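Side-chain contacts in putative trimethylamine methyltransferase (Rhizobium meliloti, PDB 4YYC), which probably acts as a methyltransferase of the trimethylamine methyltransferase (MttB) family: residues A[108-113]-A[350-355]; A[242-247]-A[257-262]; A[303-306]-A[312-315]. All coordinates share one frame; numbering follows the deposited sequence.

Contact 1 (A[108-113]-A[350-355])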
loop_
_atom_site.group_PDB
_atom_site.type_symbol
_atom_site.label_atom_id
_atom_site.label_comp_id
_atom_site.label_asym_id
_atom_site.label_seq_id
_atom_site.Cartn_x
_atom_site.Cartn_y
_atom_site.Cartn_z
ATOM N N GLU A 108 -1.238 -23.433 26.337
ATOM C CA GLU A 108 -0.230 -24.123 27.145
ATOM C C GLU A 108 0.571 -25.134 26.348
ATOM O O GLU A 108 1.788 -25.193 26.460
ATOM C CB GLU A 108 -0.891 -24.817 28.350
ATOM C CG GLU A 108 0.076 -25.391 29.396
ATOM C CD GLU A 108 0.832 -24.333 30.220
ATOM O OE1 GLU A 108 0.544 -23.102 30.099
ATOM O OE2 GLU A 108 1.730 -24.724 31.020
ATOM N N LEU A 109 -0.115 -25.928 25.525
ATOM C CA LEU A 109 0.571 -26.906 24.677
ATOM C C LEU A 109 1.533 -26.233 23.729
ATOM O O LEU A 109 2.561 -26.781 23.396
ATOM C CB LEU A 109 -0.431 -27.736 23.903
ATOM C CG LEU A 109 -1.237 -28.765 24.721
ATOM C CD1 LEU A 109 -2.440 -29.284 23.941
ATOM C CD2 LEU A 109 -0.336 -29.887 25.208
ATOM N N LEU A 110 1.193 -25.024 23.289
ATOM C CA LEU A 110 2.046 -24.294 22.349
ATOM C C LEU A 110 3.272 -23.664 22.979
ATOM O O LEU A 110 4.133 -23.160 22.261
ATOM C CB LEU A 110 1.225 -23.227 21.635
ATOM C CG LEU A 110 0.430 -23.869 20.487
ATOM C CD1 LEU A 110 -0.656 -22.934 19.977
ATOM C CD2 LEU A 110 1.329 -24.300 19.340
ATOM N N LYS A 111 3.410 -23.756 24.298
ATOM C CA LYS A 111 4.616 -23.258 24.914
ATOM C C LYS A 111 5.893 -23.914 24.449
ATOM O O LYS A 111 6.975 -23.305 24.537
ATOM C CB LYS A 111 4.517 -23.353 26.446
ATOM C CG LYS A 111 3.520 -22.364 26.974
ATOM C CD LYS A 111 3.385 -22.602 28.439
ATOM C CE LYS A 111 3.046 -21.345 29.182
ATOM N NZ LYS A 111 3.310 -21.627 30.603
ATOM N N THR A 112 5.799 -25.142 23.977
ATOM C CA THR A 112 6.935 -25.832 23.406
ATOM C C THR A 112 7.282 -25.463 21.964
ATOM O O THR A 112 8.323 -25.875 21.475
ATOM C CB THR A 112 6.779 -27.362 23.542
ATOM O OG1 THR A 112 5.533 -27.773 22.986
ATOM C CG2 THR A 112 6.845 -27.788 24.955
ATOM N N ALA A 113 6.423 -24.718 21.271
ATOM C CA ALA A 113 6.671 -24.406 19.874
ATOM C C ALA A 113 7.713 -23.279 19.812
ATOM O O ALA A 113 7.669 -22.358 20.625
ATOM C CB ALA A 113 5.367 -23.980 19.183
ATOM N N LEU A 350 0.700 -14.993 20.797
ATOM C CA LEU A 350 0.716 -16.446 20.922
ATOM C C LEU A 350 2.139 -17.011 20.907
ATOM O O LEU A 350 2.400 -18.031 21.554
ATOM C CB LEU A 350 -0.169 -17.080 19.858
ATOM C CG LEU A 350 -0.322 -18.594 19.926
ATOM C CD1 LEU A 350 -0.776 -19.111 21.278
ATOM C CD2 LEU A 350 -1.309 -19.004 18.860
ATOM N N GLY A 351 3.077 -16.341 20.269
ATOM C CA GLY A 351 4.456 -16.753 20.152
ATOM C C GLY A 351 4.812 -17.623 18.964
ATOM O O GLY A 351 5.738 -18.413 19.058
ATOM N N LEU A 352 4.038 -17.535 17.880
ATOM C CA LEU A 352 4.321 -18.296 16.670
ATOM C C LEU A 352 4.666 -17.376 15.525
ATOM O O LEU A 352 4.053 -16.303 15.367
ATOM C CB LEU A 352 3.104 -19.136 16.240
ATOM C CG LEU A 352 2.579 -20.143 17.277
ATOM C CD1 LEU A 352 1.382 -20.883 16.706
ATOM C CD2 LEU A 352 3.660 -21.066 17.754
ATOM N N PRO A 353 5.633 -17.789 14.685
ATOM C CA PRO A 353 5.814 -17.034 13.440
ATOM C C PRO A 353 4.528 -16.977 12.602
ATOM O O PRO A 353 3.719 -17.887 12.657
ATOM C CB PRO A 353 6.917 -17.813 12.701
ATOM C CG PRO A 353 7.541 -18.665 13.725
ATOM C CD PRO A 353 6.468 -19.000 14.724
ATOM N N PHE A 354 4.351 -15.885 11.865
ATOM C CA PHE A 354 3.084 -15.526 11.248
ATOM C C PHE A 354 3.220 -15.543 9.713
ATOM O O PHE A 354 4.192 -15.037 9.161
ATOM C CB PHE A 354 2.699 -14.114 11.747
ATOM C CG PHE A 354 1.435 -13.612 11.179
ATOM C CD1 PHE A 354 0.257 -14.282 11.378
ATOM C CD2 PHE A 354 1.431 -12.446 10.443
ATOM C CE1 PHE A 354 -0.934 -13.813 10.832
ATOM C CE2 PHE A 354 0.266 -11.967 9.888
ATOM C CZ PHE A 354 -0.934 -12.642 10.105
ATOM N N ARG A 355 2.196 -16.092 9.057
ATOM C CA ARG A 355 2.064 -16.099 7.601
ATOM C C ARG A 355 0.708 -15.522 7.242
ATOM O O ARG A 355 -0.305 -15.861 7.830
ATOM C CB ARG A 355 2.137 -17.539 7.046
ATOM C CG ARG A 355 1.740 -17.716 5.576
ATOM C CD ARG A 355 0.296 -18.143 5.421
ATOM N NE ARG A 355 -0.238 -17.852 4.107
ATOM C CZ ARG A 355 -1.182 -18.556 3.494
ATOM N NH1 ARG A 355 -1.637 -19.709 3.962
ATOM N NH2 ARG A 355 -1.651 -18.112 2.341
HETATM O O HOH W 1 3.555 -20.390 22.080
HETATM O O HOH W 2 6.301 -20.080 21.137
#
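Leu110 divides its two methyl groups between Leu350 and Leu352. Its CD1 sits against the forked end of Leu350, 4.0 Å from Leu350 CD1 and hardly farther from CD2, the two side chains crossing at a slant. Its other branch is in looser touch with Leu352, with 4.3 Å between Leu110 CD2 and Leu352 CD2. The same methyl of Leu352 also meets the residue that ends the segment 108-113, and here the approach is closer: Leu352 CD2 lies 3.7 Å from Ala113 CB. Leu350 has CG anti to its backbone N (chi1 -176°), which carries its methyls nearer to Leu110 than the CB alone would suggest.

The turn in the backbone that sets Leu350 and Leu352 side by side is a Schellman motif. Gly351, with positive phi, is its C-prime residue and ends the helix 334-350, with Leu352 N bonded back to Ala347 O. A CB at these backbone angles would press on the preceding carbonyl oxygen. Beyond it the chain runs into the short, weakly bonded strand 354-355 of a largely parallel sheet, whose neighbour 313-322 supplies Phe315 as a further apolar partner for Leu350 and Leu352. Helix 286-307 completes the cluster, with Ala301 against Leu110 and Leu298 against Leu350.

Two waters lie between backbone carbonyls of both segments. One is within hydrogen-bonding distance of Leu110 O and, at 2.7 Å, of Leu350 O; a second lies 2.7 Å from both Ala113 O and Gly351 O. Direct contact between the segments is made by methyl groups alone and depends on shape rather than on bond direction, while each of these carbonyls, unable to bond its counterpart, has a water in bonding distance that also lies near one across the contact.

Contact 2 (A[242-247]-A[257-262])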
loop_
_atom_site.group_PDB
_atom_site.type_symbol
_atom_site.label_atom_id
_atom_site.label_comp_id
_atom_site.label_asym_id
_atom_site.label_seq_id
_atom_site.Cartn_x
_atom_site.Cartn_y
_atom_site.Cartn_z
ATOM N N ASN A 242 5.461 -26.436 5.223
ATOM C CA ASN A 242 4.444 -27.280 4.619
ATOM C C ASN A 242 3.085 -26.738 4.911
ATOM O O ASN A 242 2.781 -26.458 6.060
ATOM C CB ASN A 242 4.638 -28.710 5.100
ATOM C CG ASN A 242 6.028 -29.201 4.803
ATOM O OD1 ASN A 242 6.330 -29.423 3.639
ATOM N ND2 ASN A 242 6.904 -29.245 5.802
ATOM N N LEU A 243 2.275 -26.510 3.889
ATOM C CA LEU A 243 1.005 -25.836 4.065
ATOM C C LEU A 243 -0.060 -26.772 4.598
ATOM O O LEU A 243 -0.452 -27.702 3.918
ATOM C CB LEU A 243 0.569 -25.206 2.749
ATOM C CG LEU A 243 -0.695 -24.369 2.783
ATOM C CD1 LEU A 243 -0.578 -23.194 3.706
ATOM C CD2 LEU A 243 -0.919 -23.862 1.352
ATOM N N ILE A 244 -0.545 -26.492 5.802
ATOM C CA ILE A 244 -1.556 -27.312 6.481
ATOM C C ILE A 244 -2.816 -26.447 6.620
ATOM O O ILE A 244 -2.944 -25.661 7.582
ATOM C CB ILE A 244 -1.060 -27.833 7.857
ATOM C CG1 ILE A 244 0.285 -28.583 7.708
ATOM C CG2 ILE A 244 -2.166 -28.674 8.520
ATOM C CD1 ILE A 244 0.228 -29.835 6.846
ATOM N N ASN A 245 -3.709 -26.508 5.644
ATOM C CA ASN A 245 -4.917 -25.734 5.722
ATOM C C ASN A 245 -5.952 -26.335 6.666
ATOM O O ASN A 245 -6.041 -27.559 6.803
ATOM C CB ASN A 245 -5.548 -25.568 4.358
ATOM C CG ASN A 245 -4.727 -24.686 3.433
ATOM O OD1 ASN A 245 -4.185 -25.172 2.437
ATOM N ND2 ASN A 245 -4.654 -23.395 3.726
ATOM N N ALA A 246 -6.710 -25.475 7.334
ATOM C CA ALA A 246 -7.981 -25.845 7.912
ATOM C C ALA A 246 -9.015 -25.756 6.815
ATOM O O ALA A 246 -8.928 -24.885 5.921
ATOM C CB ALA A 246 -8.386 -24.934 9.047
ATOM N N ASN A 247 -9.997 -26.622 6.904
ATOM C CA ASN A 247 -11.210 -26.523 6.111
ATOM C C ASN A 247 -12.175 -25.626 6.871
ATOM O O ASN A 247 -13.113 -26.062 7.511
ATOM C CB ASN A 247 -11.801 -27.910 5.859
ATOM C CG ASN A 247 -12.971 -27.867 4.905
ATOM O OD1 ASN A 247 -13.229 -26.847 4.249
ATOM N ND2 ASN A 247 -13.714 -28.971 4.841
ATOM N N LEU A 257 -4.394 -33.322 8.215
ATOM C CA LEU A 257 -3.884 -33.889 9.474
ATOM C C LEU A 257 -2.817 -34.927 9.211
ATOM O O LEU A 257 -1.830 -34.999 9.932
ATOM C CB LEU A 257 -5.032 -34.468 10.288
ATOM C CG LEU A 257 -6.019 -33.479 10.869
ATOM C CD1 LEU A 257 -7.225 -34.209 11.408
ATOM C CD2 LEU A 257 -5.399 -32.569 11.917
ATOM N N GLY A 258 -2.991 -35.733 8.163
ATOM C CA GLY A 258 -2.003 -36.753 7.816
ATOM C C GLY A 258 -0.657 -36.192 7.414
ATOM O O GLY A 258 0.375 -36.705 7.859
ATOM N N ALA A 259 -0.662 -35.118 6.614
ATOM C CA ALA A 259 0.591 -34.452 6.284
ATOM C C ALA A 259 1.226 -33.805 7.525
ATOM O O ALA A 259 2.436 -33.911 7.712
ATOM C CB ALA A 259 0.391 -33.410 5.207
ATOM N N ALA A 260 0.406 -33.182 8.364
ATOM C CA ALA A 260 0.902 -32.552 9.588
ATOM C C ALA A 260 1.596 -33.560 10.475
ATOM O O ALA A 260 2.680 -33.284 11.012
ATOM C CB ALA A 260 -0.228 -31.864 10.347
ATOM N N LYS A 261 0.998 -34.757 10.600
ATOM C CA LYS A 261 1.611 -35.796 11.442
ATOM C C LYS A 261 3.005 -36.220 10.904
ATOM O O LYS A 261 3.972 -36.375 11.693
ATOM C CB LYS A 261 0.684 -37.010 11.606
ATOM C CG LYS A 261 -0.558 -36.671 12.394
ATOM C CD LYS A 261 -1.483 -37.828 12.720
ATOM C CE LYS A 261 -2.072 -38.505 11.529
ATOM N NZ LYS A 261 -2.987 -39.600 11.992
ATOM N N VAL A 262 3.129 -36.365 9.587
ATOM C CA VAL A 262 4.427 -36.732 9.035
ATOM C C VAL A 262 5.467 -35.660 9.302
ATOM O O VAL A 262 6.532 -35.924 9.824
ATOM C CB VAL A 262 4.339 -36.994 7.513
ATOM C CG1 VAL A 262 5.722 -37.180 6.880
ATOM C CG2 VAL A 262 3.393 -38.152 7.206
#
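Ile244 lays its CD1 methyl over the peptide link between Ala259 and Ala260. CD1 is 3.7 Å from Ala260 N and 3.9 Å from Ala260 CA, with Ala259 CB at a similar distance to one side, so the methyl rests on helix backbone as much as on side chain. The other branch is in lighter touch: Ile244 CG2 approaches Ala260 CB at 4.2 Å, and that alanine methyl is therefore met by both branches of the isoleucine. The torsions account for this. CG1 stands beside the backbone N and CG2 anti to it (chi1 -54°), and a second bend at CG1 (chi2 -63°) folds CD1 down instead of extending it.

Strand 240-245 leads, by way of the short strand 251-252, which belongs to another sheet, into helix 254-265, and the two form a beta-alpha unit of the parallel strand-and-helix layout, consistent with the (beta/alpha)8 barrel of the MttB family. Because the helix presents only alanines here, the backbones come close, with 6.6 Å between Ile244 CA and Ala260 CA. Cys270 of the next parallel strand, 269-277, touches Ile244 and Ala260 both. Next to Ile244 in the strand, Asn245 ND2 is hydrogen-bonded to Ser273 O and to an unidentified ligand that probably came from the crystallisation liquor.

Contact 3 (A[303-306]-A[312-315]); sequences FTQL and PVLF
The helical turn carrying Thr304 and Gln305 passes beside the start of strand 313-315, with Thr304 CA 7.2 Å from Val313 CA. The CB of Val313 is directed toward the helix and that of Thr304 toward the strand. The threonine hydroxyl meets the branch point of the valine: OG1 is 3.6 Å from Val313 CB and only slightly farther from its CG1. The methyls meet less closely, Thr304 CG2 lying 4.1 Å from Val313 CG2.

These two elements close a beta-alpha-beta crossover, in which helix 286-307 links the parallel neighbours 269-277 and 313-322. Fittingly, Thr304 also touches Cys270 and Val313 touches Val272, both on the first strand of the unit.

Although it faces hydrocarbon, the buried hydroxyl is bonded on the helix side. It pairs with Ala301 O, and it receives an N-H of Gln305 NE2 at 3.1 Å, nearly straight (159°) and close to the plane of the amide. The glutamine reaches it by folding back on itself at chi2 (-58°), which also brings NE2 to 3.9 Å from Val313 CG1, across the valine methyl. A valine in place of Thr304 would probably leave that N-H of Gln305 without its acceptor and the amide less firmly fixed in rotation. Other bonds hold the rest of the amide: NE2 to Ala311 O, and OE1 to Gly310 N and to Thr112 OG1, in the loop that follows helix 105-109.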
loop_
_atom_site.group_PDB
_atom_site.type_symbol
_atom_site.label_atom_id
_atom_site.label_comp_id
_atom_site.label_asym_id
_atom_site.label_seq_id
_atom_site.Cartn_x
_atom_site.Cartn_y
_atom_site.Cartn_z
ATOM N N PHE A 303 -2.033 -29.149 18.005
ATOM C CA PHE A 303 -1.962 -30.521 17.530
ATOM C C PHE A 303 -0.548 -30.933 17.133
ATOM O O PHE A 303 -0.096 -32.061 17.441
ATOM C CB PHE A 303 -2.918 -30.725 16.360
ATOM C CG PHE A 303 -2.952 -32.159 15.871
ATOM C CD1 PHE A 303 -3.448 -33.171 16.665
ATOM C CD2 PHE A 303 -2.397 -32.476 14.663
ATOM C CE1 PHE A 303 -3.431 -34.505 16.202
ATOM C CE2 PHE A 303 -2.389 -33.783 14.173
ATOM C CZ PHE A 303 -2.905 -34.786 14.938
ATOM N N THR A 304 0.186 -30.052 16.488
ATOM C CA THR A 304 1.563 -30.405 16.079
ATOM C C THR A 304 2.444 -30.778 17.294
ATOM O O THR A 304 3.297 -31.657 17.196
ATOM C CB THR A 304 2.253 -29.301 15.253
ATOM O OG1 THR A 304 2.498 -28.161 16.096
ATOM C CG2 THR A 304 1.435 -28.949 13.989
ATOM N N GLN A 305 2.170 -30.143 18.438
ATOM C CA GLN A 305 2.969 -30.372 19.641
ATOM C C GLN A 305 2.574 -31.679 20.299
ATOM O O GLN A 305 3.377 -32.261 21.026
ATOM C CB GLN A 305 2.855 -29.196 20.632
ATOM C CG GLN A 305 3.198 -27.822 20.054
ATOM C CD GLN A 305 4.583 -27.792 19.502
ATOM O OE1 GLN A 305 5.575 -27.875 20.279
ATOM N NE2 GLN A 305 4.707 -27.712 18.170
ATOM N N LEU A 306 1.343 -32.138 20.047
ATOM C CA LEU A 306 0.929 -33.470 20.495
ATOM C C LEU A 306 1.643 -34.579 19.759
ATOM O O LEU A 306 1.811 -35.702 20.298
ATOM C CB LEU A 306 -0.584 -33.645 20.443
ATOM C CG LEU A 306 -1.419 -32.708 21.319
ATOM C CD1 LEU A 306 -2.877 -32.997 21.057
ATOM C CD2 LEU A 306 -1.094 -32.853 22.770
ATOM N N PRO A 312 8.311 -27.368 14.627
ATOM C CA PRO A 312 8.085 -25.970 14.243
ATOM C C PRO A 312 6.714 -25.746 13.594
ATOM O O PRO A 312 6.220 -26.554 12.777
ATOM C CB PRO A 312 9.231 -25.641 13.276
ATOM C CG PRO A 312 9.773 -26.934 12.865
ATOM C CD PRO A 312 9.407 -27.974 13.862
ATOM N N VAL A 313 6.048 -24.661 13.995
ATOM C CA VAL A 313 4.693 -24.438 13.523
ATOM C C VAL A 313 4.418 -22.927 13.403
ATOM O O VAL A 313 4.821 -22.144 14.264
ATOM C CB VAL A 313 3.631 -25.143 14.423
ATOM C CG1 VAL A 313 3.670 -24.702 15.856
ATOM C CG2 VAL A 313 2.207 -24.964 13.859
ATOM N N LEU A 314 3.738 -22.535 12.328
ATOM C CA LEU A 314 3.389 -21.150 12.087
ATOM C C LEU A 314 1.887 -20.914 12.241
ATOM O O LEU A 314 1.075 -21.790 11.905
ATOM C CB LEU A 314 3.789 -20.698 10.665
ATOM C CG LEU A 314 5.274 -20.594 10.364
ATOM C CD1 LEU A 314 5.914 -21.943 10.157
ATOM C CD2 LEU A 314 5.486 -19.659 9.186
ATOM N N PHE A 315 1.536 -19.709 12.695
ATOM C CA PHE A 315 0.188 -19.178 12.655
ATOM C C PHE A 315 0.003 -18.605 11.238
ATOM O O PHE A 315 0.596 -17.564 10.901
ATOM C CB PHE A 315 0.116 -18.067 13.731
ATOM C CG PHE A 315 -1.230 -17.419 13.967
ATOM C CD1 PHE A 315 -1.999 -16.921 12.952
ATOM C CD2 PHE A 315 -1.675 -17.218 15.253
ATOM C CE1 PHE A 315 -3.184 -16.290 13.207
ATOM C CE2 PHE A 315 -2.842 -16.544 15.536
ATOM C CZ PHE A 315 -3.615 -16.093 14.507
#

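How the contacts relate
Contact 1 opens first, at 108-113, and is completed only by 350-355, so it closes a long loop that holds the other two. Within that loop contact 2 closes a short one, between strand 240-245 and helix 254-265; contact 3 follows in series, joining helix 286-307 to strand 313-322. None of them cross. All three reach the same sheet. Contacts 1 and 3 meet there as neighbouring strands, with Pro353 O 2.8 Å from Phe315 N in a probable hydrogen bond. Contacts 2 and 3 meet through their helices, where Leu257 and Lys261 pack on Phe303. Contact 1 alone brings in an early part of the chain, helix 105-109 and its exit.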